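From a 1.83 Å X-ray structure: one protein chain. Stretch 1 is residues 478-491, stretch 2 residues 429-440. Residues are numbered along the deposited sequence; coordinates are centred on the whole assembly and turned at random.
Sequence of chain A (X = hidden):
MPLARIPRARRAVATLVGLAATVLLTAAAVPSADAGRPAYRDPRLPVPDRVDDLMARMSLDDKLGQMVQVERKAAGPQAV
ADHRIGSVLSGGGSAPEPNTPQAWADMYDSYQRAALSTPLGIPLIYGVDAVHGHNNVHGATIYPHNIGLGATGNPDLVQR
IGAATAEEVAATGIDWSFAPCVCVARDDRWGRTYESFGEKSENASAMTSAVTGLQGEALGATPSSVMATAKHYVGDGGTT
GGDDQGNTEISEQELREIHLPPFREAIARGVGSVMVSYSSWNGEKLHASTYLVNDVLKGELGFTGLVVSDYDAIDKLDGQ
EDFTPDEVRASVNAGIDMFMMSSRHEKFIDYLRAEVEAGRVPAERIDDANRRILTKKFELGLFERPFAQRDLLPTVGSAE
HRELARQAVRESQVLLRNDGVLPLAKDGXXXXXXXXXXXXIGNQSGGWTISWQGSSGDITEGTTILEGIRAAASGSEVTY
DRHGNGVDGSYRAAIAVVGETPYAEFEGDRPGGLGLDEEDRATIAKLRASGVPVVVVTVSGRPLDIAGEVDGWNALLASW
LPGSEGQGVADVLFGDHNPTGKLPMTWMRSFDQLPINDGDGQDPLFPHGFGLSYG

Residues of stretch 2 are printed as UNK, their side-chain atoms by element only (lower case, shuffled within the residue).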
ATOM      1  N   VAL A 478      -0.266 -33.736 -11.398  1.00 11.00           N
ATOM      2  CA  VAL A 478       0.091 -32.364 -11.759  1.00 13.27           C
ATOM      3  C   VAL A 478       1.606 -32.304 -11.820  1.00 15.42           C
ATOM      4  O   VAL A 478       2.279 -32.426 -10.785  1.00 20.84           O
ATOM      5  CB  VAL A 478      -0.458 -31.327 -10.762  1.00 14.03           C
ATOM      6  CG1 VAL A 478      -0.043 -29.910 -11.185  1.00 16.09           C
ATOM      7  CG2 VAL A 478      -1.969 -31.441 -10.652  1.00 15.26           C
ATOM      8  N   THR A 479       2.142 -32.131 -13.020  1.00 11.99           N
ATOM      9  CA  THR A 479       3.575 -32.041 -13.248  1.00 13.08           C
ATOM     10  C   THR A 479       3.968 -30.571 -13.282  1.00 14.54           C
ATOM     11  O   THR A 479       3.334 -29.776 -13.981  1.00 16.03           O
ATOM     12  CB  THR A 479       3.968 -32.702 -14.572  1.00 16.73           C
ATOM     13  OG1 THR A 479       3.436 -34.035 -14.639  1.00 18.37           O
ATOM     14  CG2 THR A 479       5.478 -32.740 -14.728  1.00 17.68           C
ATOM     15  N   TYR A 480       5.013 -30.213 -12.543  1.00 16.29           N
ATOM     16  CA  TYR A 480       5.488 -28.836 -12.509  1.00 14.64           C
ATOM     17  C   TYR A 480       6.946 -28.780 -12.926  1.00 12.93           C
ATOM     18  O   TYR A 480       7.772 -29.538 -12.409  1.00 16.31           O
ATOM     19  CB  TYR A 480       5.332 -28.209 -11.121  1.00 18.45           C
ATOM     20  CG  TYR A 480       6.127 -26.928 -10.992  1.00 15.51           C
ATOM     21  CD1 TYR A 480       5.725 -25.772 -11.652  1.00 17.03           C
ATOM     22  CD2 TYR A 480       7.288 -26.881 -10.230  1.00 19.66           C
ATOM     23  CE1 TYR A 480       6.455 -24.596 -11.552  1.00 20.07           C
ATOM     24  CE2 TYR A 480       8.020 -25.713 -10.112  1.00 22.65           C
ATOM     25  CZ  TYR A 480       7.601 -24.576 -10.774  1.00 26.41           C
ATOM     26  OH  TYR A 480       8.334 -23.418 -10.669  1.00 28.56           O
ATOM     27  N   ASP A 481       7.256 -27.884 -13.859  1.00 14.56           N
ATOM     28  CA  ASP A 481       8.636 -27.530 -14.164  1.00 21.54           C
ATOM     29  C   ASP A 481       8.700 -26.045 -14.478  1.00 20.65           C
ATOM     30  O   ASP A 481       7.955 -25.562 -15.340  1.00 14.40           O
ATOM     31  CB  ASP A 481       9.188 -28.328 -15.348  1.00 17.38           C
ATOM     32  CG  ASP A 481      10.672 -28.081 -15.570  1.00 17.64           C
ATOM     33  OD1 ASP A 481      11.030 -27.106 -16.262  1.00 20.36           O
ATOM     34  OD2 ASP A 481      11.486 -28.862 -15.040  1.00 27.51           O
ATOM     35  N   ARG A 482       9.605 -25.334 -13.805  1.00 19.49           N
ATOM     36  CA  ARG A 482       9.644 -23.881 -13.945  1.00 16.34           C
ATOM     37  C   ARG A 482       9.705 -23.455 -15.402  1.00 18.84           C
ATOM     38  O   ARG A 482       9.045 -22.489 -15.801  1.00 17.55           O
ATOM     39  CB  ARG A 482      10.832 -23.294 -13.190  1.00 19.59           C
ATOM     40  CG  ARG A 482      10.988 -21.783 -13.432  1.00 15.03           C
ATOM     41  CD  ARG A 482      11.983 -21.170 -12.474  1.00 20.11           C
ATOM     42  NE  ARG A 482      12.344 -19.808 -12.860  1.00 18.71           N
ATOM     43  CZ  ARG A 482      13.169 -19.046 -12.148  1.00 19.56           C
ATOM     44  NH1 ARG A 482      13.704 -19.528 -11.033  1.00 16.52           N
ATOM     45  NH2 ARG A 482      13.460 -17.817 -12.545  1.00 14.06           N
ATOM     46  N   HIS A 483      10.475 -24.177 -16.218  1.00 21.69           N
ATOM     47  CA  HIS A 483      10.741 -23.780 -17.593  1.00 19.06           C
ATOM     48  C   HIS A 483       9.933 -24.573 -18.610  1.00 20.18           C
ATOM     49  O   HIS A 483      10.210 -24.483 -19.812  1.00 20.20           O
ATOM     50  CB  HIS A 483      12.237 -23.900 -17.886  1.00 18.94           C
ATOM     51  CG  HIS A 483      13.084 -22.992 -17.048  1.00 23.69           C
ATOM     52  ND1 HIS A 483      13.371 -21.694 -17.413  1.00 24.59           N
ATOM     53  CD2 HIS A 483      13.683 -23.186 -15.849  1.00 25.80           C
ATOM     54  CE1 HIS A 483      14.122 -21.133 -16.484  1.00 26.81           C
ATOM     55  NE2 HIS A 483      14.325 -22.017 -15.522  1.00 27.92           N
ATOM     56  N   GLY A 484       8.934 -25.328 -18.167  1.00 21.01           N
ATOM     57  CA  GLY A 484       8.136 -26.121 -19.083  1.00 16.65           C
ATOM     58  C   GLY A 484       8.783 -27.407 -19.550  1.00 24.21           C
ATOM     59  O   GLY A 484       8.218 -28.080 -20.415  1.00 20.04           O
ATOM     60  N   ASN A 485       9.943 -27.773 -19.004  1.00 21.83           N
ATOM     61  CA  ASN A 485      10.647 -28.962 -19.468  1.00 23.68           C
ATOM     62  C   ASN A 485       9.884 -30.219 -19.078  1.00 20.23           C
ATOM     63  O   ASN A 485       9.443 -30.363 -17.935  1.00 18.31           O
ATOM     64  CB  ASN A 485      12.061 -29.001 -18.893  1.00 24.77           C
ATOM     65  CG  ASN A 485      12.948 -27.930 -19.479  1.00 22.53           C
ATOM     66  OD1 ASN A 485      12.787 -27.549 -20.633  1.00 30.51           O
ATOM     67  ND2 ASN A 485      13.884 -27.437 -18.689  1.00 27.80           N
ATOM     68  N   GLY A 486       9.716 -31.131 -20.032  1.00 17.90           N
ATOM     69  CA  GLY A 486       8.995 -32.353 -19.773  1.00 20.18           C
ATOM     70  C   GLY A 486       7.546 -32.325 -20.196  1.00 18.69           C
ATOM     71  O   GLY A 486       6.880 -33.365 -20.135  1.00 17.29           O
ATOM     72  N   VAL A 487       7.034 -31.170 -20.616  1.00 18.15           N
ATOM     73  CA  VAL A 487       5.675 -31.129 -21.130  1.00 12.75           C
ATOM     74  C   VAL A 487       5.633 -31.883 -22.455  1.00 19.71           C
ATOM     75  O   VAL A 487       6.605 -31.890 -23.219  1.00 19.07           O
ATOM     76  CB  VAL A 487       5.179 -29.678 -21.291  1.00 17.44           C
ATOM     77  CG1 VAL A 487       5.859 -28.982 -22.477  1.00 17.65           C
ATOM     78  CG2 VAL A 487       3.665 -29.645 -21.445  1.00 17.95           C
ATOM     79  N   ASP A 488       4.510 -32.547 -22.714  1.00 15.76           N
ATOM     80  CA  ASP A 488       4.306 -33.235 -23.983  1.00 19.72           C
ATOM     81  C   ASP A 488       2.811 -33.305 -24.250  1.00 21.10           C
ATOM     82  O   ASP A 488       1.995 -32.842 -23.448  1.00 15.87           O
ATOM     83  CB  ASP A 488       4.963 -34.630 -23.997  1.00 14.74           C
ATOM     84  CG  ASP A 488       4.441 -35.559 -22.910  1.00 20.95           C
ATOM     85  OD1 ASP A 488       3.224 -35.583 -22.640  1.00 22.05           O
ATOM     86  OD2 ASP A 488       5.265 -36.298 -22.331  1.00 26.27           O
ATOM     87  N   GLY A 489       2.460 -33.914 -25.385  1.00 18.51           N
ATOM     88  CA  GLY A 489       1.082 -33.973 -25.842  1.00 18.92           C
ATOM     89  C   GLY A 489       0.181 -34.880 -25.036  1.00 18.00           C
ATOM     90  O   GLY A 489      -1.026 -34.901 -25.297  1.00 22.32           O
ATOM     91  N   SER A 490       0.720 -35.603 -24.052  1.00 17.62           N
ATOM     92  CA  SER A 490      -0.115 -36.444 -23.205  1.00 22.74           C
ATOM     93  C   SER A 490      -0.863 -35.659 -22.129  1.00 22.03           C
ATOM     94  O   SER A 490      -1.723 -36.236 -21.455  1.00 18.03           O
ATOM     95  CB  SER A 490       0.731 -37.535 -22.540  1.00 23.34           C
ATOM     96  OG  SER A 490       1.495 -37.010 -21.466  1.00 28.33           O
ATOM     97  N   TYR A 491      -0.555 -34.376 -21.945  1.00 22.75           N
ATOM     98  CA  TYR A 491      -1.200 -33.561 -20.922  1.00 18.88           C
ATOM     99  C   TYR A 491      -2.496 -32.963 -21.454  1.00 22.14           C
ATOM    100  O   TYR A 491      -2.613 -32.649 -22.642  1.00 18.56           O
ATOM    101  CB  TYR A 491      -0.249 -32.452 -20.454  1.00 16.85           C
ATOM    102  CG  TYR A 491       0.879 -32.990 -19.600  1.00 19.23           C
ATOM    103  CD1 TYR A 491       2.034 -33.518 -20.177  1.00 17.51           C
ATOM    104  CD2 TYR A 491       0.774 -32.992 -18.215  1.00 14.17           C
ATOM    105  CE1 TYR A 491       3.055 -34.021 -19.386  1.00 18.62           C
ATOM    106  CE2 TYR A 491       1.778 -33.490 -17.425  1.00 15.91           C
ATOM    107  CZ  TYR A 491       2.914 -34.003 -18.005  1.00 17.34           C
ATOM    108  OH  TYR A 491       3.898 -34.500 -17.183  1.00 15.84           O
ATOM    109  N   UNK A 429      -7.299 -36.119 -15.610  1.00 32.97           N
ATOM    110  CA  UNK A 429      -6.220 -36.125 -16.590  1.00 33.70           C
ATOM    111  C   UNK A 429      -5.028 -35.302 -16.132  1.00 27.98           C
ATOM    112  O   UNK A 429      -5.161 -34.349 -15.371  1.00 25.62           O
ATOM    113  N   UNK A 430      -3.840 -35.695 -16.594  1.00 24.21           N
ATOM    114  CA  UNK A 430      -2.605 -35.019 -16.203  1.00 20.39           C
ATOM    115  C   UNK A 430      -2.641 -33.542 -16.581  1.00 19.09           C
ATOM    116  O   UNK A 430      -3.051 -33.180 -17.686  1.00 20.83           O
ATOM    117  c   UNK A 430      -1.108 -37.078 -16.559  1.00 33.81           C
ATOM    118  c   UNK A 430       0.908 -37.023 -18.030  1.00 29.52           C
ATOM    119  c   UNK A 430      -1.405 -35.656 -16.902  1.00 26.05           C
ATOM    120  n   UNK A 430       1.770 -37.886 -18.888  1.00 25.80           N
ATOM    121  c   UNK A 430      -0.395 -37.726 -17.728  1.00 25.69           C
ATOM    122  N   UNK A 431      -2.166 -32.691 -15.674  1.00 17.49           N
ATOM    123  CA  UNK A 431      -2.005 -31.266 -15.931  1.00 19.98           C
ATOM    124  C   UNK A 431      -0.530 -30.909 -15.878  1.00 15.01           C
ATOM    125  O   UNK A 431       0.247 -31.520 -15.138  1.00 14.38           O
ATOM    126  c   UNK A 431      -4.694 -29.750 -16.378  1.00 24.49           C
ATOM    127  c   UNK A 431      -4.293 -30.440 -15.075  1.00 21.65           C
ATOM    128  c   UNK A 431      -4.953 -29.761 -13.891  1.00 21.73           C
ATOM    129  c   UNK A 431      -2.777 -30.414 -14.914  1.00 15.51           C
ATOM    130  N   UNK A 432      -0.136 -29.929 -16.682  1.00 12.87           N
ATOM    131  CA  UNK A 432       1.215 -29.394 -16.607  1.00 13.73           C
ATOM    132  C   UNK A 432       1.180 -27.953 -16.115  1.00 14.01           C
ATOM    133  O   UNK A 432       0.345 -27.156 -16.555  1.00 11.42           O
ATOM    134  c   UNK A 432       6.206 -29.439 -17.479  1.00 19.39           C
ATOM    135  c   UNK A 432       4.131 -28.243 -17.635  1.00 16.49           C
ATOM    136  c   UNK A 432       5.508 -28.242 -17.478  1.00 16.18           C
ATOM    137  c   UNK A 432       1.941 -29.450 -17.956  1.00 14.46           C
ATOM    138  c   UNK A 432       3.437 -29.439 -17.815  1.00 17.92           C
ATOM    139  c   UNK A 432       5.523 -30.636 -17.642  1.00 14.44           C
ATOM    140  c   UNK A 432       4.148 -30.634 -17.794  1.00 13.32           C
ATOM    141  N   UNK A 433       2.091 -27.623 -15.203  1.00 11.78           N
ATOM    142  CA  UNK A 433       2.227 -26.261 -14.702  1.00 14.66           C
ATOM    143  C   UNK A 433       3.673 -25.821 -14.881  1.00 15.26           C
ATOM    144  O   UNK A 433       4.606 -26.591 -14.628  1.00 16.22           O
ATOM    145  c   UNK A 433       0.337 -26.622 -13.095  1.00 15.43           C
ATOM    146  c   UNK A 433       1.910 -24.680 -12.729  1.00 11.72           C
ATOM    147  c   UNK A 433       1.777 -26.142 -13.229  1.00 12.18           C
ATOM    148  N   UNK A 434       3.852 -24.577 -15.336  1.00 13.93           N
ATOM    149  CA  UNK A 434       5.165 -23.992 -15.546  1.00 12.19           C
ATOM    150  C   UNK A 434       5.095 -22.509 -15.213  1.00 12.98           C
ATOM    151  O   UNK A 434       4.022 -21.960 -14.960  1.00 13.79           O
ATOM    152  c   UNK A 434       5.647 -24.183 -16.988  1.00 11.09           C
ATOM    153  N   UNK A 435       6.250 -21.868 -15.231  1.00 12.87           N
ATOM    154  CA  UNK A 435       6.327 -20.427 -15.023  1.00 11.31           C
ATOM    155  C   UNK A 435       7.039 -20.065 -13.728  1.00 13.02           C
ATOM    156  O   UNK A 435       6.880 -20.733 -12.698  1.00 12.47           O
ATOM    157  N   UNK A 436       7.820 -18.977 -13.769  1.00 15.49           N
ATOM    158  CA  UNK A 436       8.552 -18.554 -12.573  1.00 15.82           C
ATOM    159  C   UNK A 436       7.641 -18.014 -11.477  1.00 14.52           C
ATOM    160  O   UNK A 436       8.094 -17.847 -10.340  1.00 14.05           O
ATOM    161  n   UNK A 436       9.281 -13.637 -15.295  1.00 13.79           N
ATOM    162  c   UNK A 436       9.606 -17.504 -12.936  1.00 16.74           C
ATOM    163  c   UNK A 436      10.166 -15.086 -13.392  1.00 16.48           C
ATOM    164  c   UNK A 436       9.647 -13.721 -13.840  1.00 15.74           C
ATOM    165  c   UNK A 436       9.045 -16.138 -13.318  1.00 16.65           C
ATOM    166  N   UNK A 437       6.375 -17.738 -11.780  1.00 15.19           N
ATOM    167  CA  UNK A 437       5.431 -17.258 -10.781  1.00 11.72           C
ATOM    168  C   UNK A 437       4.431 -18.326 -10.354  1.00 14.40           C
ATOM    169  O   UNK A 437       3.470 -18.008  -9.652  1.00 14.73           O
ATOM    170  c   UNK A 437       5.626 -14.797 -11.307  1.00 12.13           C
ATOM    171  n   UNK A 437       5.215 -13.708 -11.975  1.00 13.42           N
ATOM    172  c   UNK A 437       4.714 -16.006 -11.303  1.00 12.89           C
ATOM    173  o   UNK A 437       6.691 -14.842 -10.702  1.00 15.20           O
ATOM    174  N   UNK A 438       4.648 -19.590 -10.737  1.00 10.00           N
ATOM    175  CA  UNK A 438       3.688 -20.650 -10.432  1.00 15.49           C
ATOM    176  C   UNK A 438       3.770 -21.140  -8.990  1.00 13.75           C
ATOM    177  O   UNK A 438       2.759 -21.595  -8.435  1.00 13.02           O
ATOM    178  c   UNK A 438       3.899 -21.843 -11.378  1.00 13.30           C
ATOM    179  N   UNK A 439       4.957 -21.103  -8.387  1.00 11.84           N
ATOM    180  CA  UNK A 439       5.213 -21.781  -7.121  1.00 11.25           C
ATOM    181  C   UNK A 439       6.108 -20.901  -6.252  1.00 14.55           C
ATOM    182  O   UNK A 439       7.175 -21.303  -5.796  1.00 15.72           O
ATOM    183  o   UNK A 439       6.887 -24.799  -5.955  1.00 15.89           O
ATOM    184  c   UNK A 439       5.869 -23.145  -7.356  1.00 13.25           C
ATOM    185  c   UNK A 439       5.933 -23.999  -6.095  1.00 15.37           C
ATOM    186  o   UNK A 439       5.024 -23.891  -5.252  1.00 15.00           O
ATOM    187  N   UNK A 440       5.675 -19.666  -6.000  1.00 13.39           N
ATOM    188  CA  UNK A 440       6.572 -18.719  -5.339  1.00 16.37           C
ATOM    189  C   UNK A 440       5.724 -17.723  -4.554  1.00 15.50           C
ATOM    190  O   UNK A 440       5.116 -16.826  -5.140  1.00 15.17           O
ATOM    191  c   UNK A 440       7.467 -18.024  -6.356  1.00 15.14           C
ATOM    192  o   UNK A 440       9.803 -17.817  -5.952  1.00 24.36           O
ATOM    193  o   UNK A 440       8.483 -16.358  -4.982  1.00 17.73           O
ATOM    194  c   UNK A 440       8.668 -17.353  -5.716  1.00 21.14           C
TER
HETATM  195  O   HOH W   1       7.686 -20.922  -9.703  1.00 25.18           O

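Position 429 has no side-chain atoms and touches nothing of stretch 1; it is Gly429.

Position 430 carries four carbons in a row ending in nitrogen, which lies 2.7 Å from Ser490 OG: Lys430. Its NZ donates a hydrogen bond to that OG, and Ser490 OG in turn donates to Asp488 OD1. The chain also crosses one face of the Tyr491 ring, CE 3.7 Å from the centroid, so a flexible aliphatic arm with a charged tip serves both contacts, NZ adding a cation-pi interaction.

Position 431 has four carbons forked at the second, CB 4.5 Å from Val478 CG2: Leu431, a buried apolar chain on the face shared with Val478. Its O accepts from Thr479 N at 2.9 Å.

Position 432 shows one carbon and a six-carbon ring, with Val487 CB over one face, 3.7 Å from the centroid, and Thr479 O over the other: Phe432. The ring turns its edge to the face of Tyr491, planes at 85°. Asn485 O, 3.4 Å from CZ, and Gly484 CA, 3.7 Å from CE1, help close around it. A flat, apolar group suits this pocket.

Position 433 bears one carbon carrying two more, one of them 3.8 Å from Val478 CG1: Val433, a compact beta-branched fit. Its N donates to Thr479 O at 2.8 Å and its O accepts from Asp481 N at 3.0 Å.

Position 434 has a single carbon, CB, already 3.2 Å from Asp481 O, a tight place for a small side chain: Ala434.

Position 435 has none: Gly435. Its phi/psi of 113/143 would jam a CB against the preceding carbonyl O. Its N donates to Arg482 O at 2.9 Å.

Position 436 has four carbons in a row ending in nitrogen, CB 3.6 Å from Arg482 NE: Lys436, an aliphatic stem beside Arg482 with NZ hydrogen-bonded elsewhere in the structure.

Position 437, two carbons with one oxygen and one nitrogen on the second, has no contact with stretch 1: Asn437, its amide ND2 bonded elsewhere.

Position 438 has one carbon, CB, 3.8 Å from Tyr480 CE1: Ala438, a methyl small enough to sit close to that ring.

Position 439 has two carbons, the second with two oxygens, CB covering a face of the Tyr480 ring: Asp439, its OD1 bonded elsewhere.

Position 440, of the same composition, touches nothing of stretch 1: Asp440, whose carboxylate caps a backbone N of the following helix.

The contact joins two parallel strands through alternating backbone hydrogen bonds. Val478, Tyr480, Leu431 and Val433 share one face; on the other, Phe432 plugs the loop of stretch 1. A water links Tyr480 OH to the turn beginning at Gly435.

Stretch 2, residues 429-440: GKLFVAGKNADD
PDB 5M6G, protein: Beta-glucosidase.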